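Local coordinates for TetR family transcription regulator (PDB 3PAS), which probably binds cis-regulatory DNA as a helix-turn-helix transcription regulator of the TetR family, at residues L92-L97 and G173-I178. Sequence-based numbering, arbitrary orientation.
Sequences LFRIGL and GTDEHI
With CG anti to its backbone N (chi1 -156°), the side chain of Phe-93 leaves helix 81-98 in the direction of Ile-178, whose CG1 lies anti to its own carbonyl carbon and comes down over the aromatic face. This is a CH-pi contact made almost squarely: CG1 of Ile-178 sits 3.6 Å from the centroid of the Phe-93 ring and 12° off the ring normal. The end of the same branch, Ile-178 CD1, lies 3.6 Å from Phe-93 CD1, and the other branch, Ile-178 CG2, lies 4.0 Å from Phe-93 CG. Leu-97, one turn further along, brings its CD1 to the edge of the Phe-93 ring, in its plane, and to within 4.1 Å of Gly-173 O. An alanine in place of Phe-93 would probably open a gap beneath Ile-178 and leave its CG1 and CD1 without the ring against which they pack.

Beside this apolar patch, at the exposed margin, Arg-94 and Asp-175 form a salt bridge. NH2 of Arg-94 donates to OD1 of Asp-175 at 2.9 Å, on the syn side of the carboxylate, through a bent bond of 145°. The guanidinium and carboxylate planes are nearly coplanar, and a water bridges the pair a second time, accepting from Arg-94 NE at 2.9 Å and donating to Asp-175 OD1. That oxygen is thus gripped by two donors.

Thr-174 N-caps helix 175-189, its OG1 accepting from His-177 N at 3.0 Å. Within the all-helical C-terminal domain, the contact fastens the start of that helix to the last turns of helix 81-98, while Phe-93 also packs on Leu-162 and Val-163, and Leu-97 on Cys-166, of helix 148-167.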
# COMPACT_ATOMS: atom_id res chain seq x y z
N LEU B 92 12.64 -2.42 -12.12
CA LEU B 92 11.43 -1.73 -11.63
C LEU B 92 11.74 -0.79 -10.44
O LEU B 92 11.22 0.33 -10.36
CB LEU B 92 10.39 -2.72 -11.21
CG LEU B 92 9.56 -3.44 -12.29
CD1 LEU B 92 8.78 -4.62 -11.68
CD2 LEU B 92 8.67 -2.55 -13.08
N PHE B 93 12.59 -1.23 -9.56
CA PHE B 93 12.94 -0.44 -8.39
C PHE B 93 13.66 0.82 -8.89
O PHE B 93 13.37 1.92 -8.42
CB PHE B 93 13.79 -1.26 -7.44
CG PHE B 93 13.72 -0.79 -6.01
CD1 PHE B 93 14.23 0.43 -5.66
CD2 PHE B 93 13.22 -1.61 -5.01
CE1 PHE B 93 14.20 0.86 -4.36
CE2 PHE B 93 13.15 -1.18 -3.73
CZ PHE B 93 13.67 0.05 -3.38
N ARG B 94 14.57 0.68 -9.87
CA ARG B 94 15.29 1.82 -10.42
C ARG B 94 14.37 2.78 -11.15
O ARG B 94 14.55 3.98 -11.05
CB ARG B 94 16.39 1.36 -11.36
CG ARG B 94 17.53 0.70 -10.64
CD ARG B 94 18.60 0.15 -11.59
NE ARG B 94 19.82 -0.13 -10.83
CZ ARG B 94 21.04 0.35 -11.08
NH1 ARG B 94 21.30 1.12 -12.14
NH2 ARG B 94 22.02 0.02 -10.26
N ILE B 95 13.41 2.25 -11.89
CA ILE B 95 12.42 3.09 -12.56
C ILE B 95 11.63 3.90 -11.54
O ILE B 95 11.44 5.11 -11.74
CB ILE B 95 11.46 2.28 -13.47
CG1 ILE B 95 12.24 1.65 -14.64
CG2 ILE B 95 10.27 3.18 -13.95
CD1 ILE B 95 11.44 0.52 -15.40
N GLY B 96 11.20 3.27 -10.45
CA GLY B 96 10.46 3.95 -9.38
C GLY B 96 11.27 5.09 -8.77
O GLY B 96 10.74 6.16 -8.49
N LEU B 97 12.57 4.84 -8.55
CA LEU B 97 13.46 5.86 -7.96
C LEU B 97 13.68 7.08 -8.88
O LEU B 97 13.71 8.21 -8.39
CB LEU B 97 14.81 5.28 -7.55
CG LEU B 97 14.78 4.30 -6.37
CD1 LEU B 97 16.20 3.67 -6.20
CD2 LEU B 97 14.27 4.94 -5.04
N GLY B 173 17.87 3.33 -0.81
CA GLY B 173 17.78 2.49 -2.01
C GLY B 173 19.13 2.17 -2.65
O GLY B 173 19.33 2.40 -3.85
N THR B 174 20.02 1.59 -1.87
CA THR B 174 21.29 1.07 -2.39
C THR B 174 21.07 -0.23 -3.16
O THR B 174 20.06 -0.94 -2.94
CB THR B 174 22.28 0.74 -1.28
OG1 THR B 174 21.72 -0.30 -0.46
CG2 THR B 174 22.61 2.01 -0.39
N ASP B 175 22.02 -0.56 -4.04
CA ASP B 175 21.94 -1.82 -4.80
C ASP B 175 21.80 -3.01 -3.85
O ASP B 175 21.03 -3.94 -4.09
CB ASP B 175 23.19 -2.01 -5.69
CG ASP B 175 23.22 -1.09 -6.91
OD1 ASP B 175 22.18 -0.85 -7.55
OD2 ASP B 175 24.34 -0.65 -7.26
N GLU B 176 22.59 -2.98 -2.78
CA GLU B 176 22.55 -4.00 -1.75
C GLU B 176 21.18 -4.17 -1.12
O GLU B 176 20.69 -5.31 -0.97
CB GLU B 176 23.53 -3.67 -0.60
CG GLU B 176 24.93 -4.24 -0.75
CD GLU B 176 25.75 -4.28 0.56
OE1 GLU B 176 26.10 -3.22 1.12
OE2 GLU B 176 26.08 -5.38 1.02
N HIS B 177 20.60 -3.06 -0.67
CA HIS B 177 19.26 -3.07 -0.08
C HIS B 177 18.19 -3.53 -1.07
O HIS B 177 17.27 -4.24 -0.70
CB HIS B 177 18.87 -1.69 0.50
CG HIS B 177 19.46 -1.40 1.85
ND1 HIS B 177 19.34 -0.17 2.46
CD2 HIS B 177 20.15 -2.19 2.71
CE1 HIS B 177 19.95 -0.20 3.64
NE2 HIS B 177 20.45 -1.41 3.81
N ILE B 178 18.30 -3.12 -2.34
CA ILE B 178 17.34 -3.52 -3.35
C ILE B 178 17.40 -5.05 -3.49
O ILE B 178 16.36 -5.72 -3.55
CB ILE B 178 17.57 -2.78 -4.71
CG1 ILE B 178 17.22 -1.28 -4.60
CG2 ILE B 178 16.74 -3.39 -5.76
CD1 ILE B 178 17.78 -0.35 -5.74
O HOH W 1 19.88 -1.95 -8.62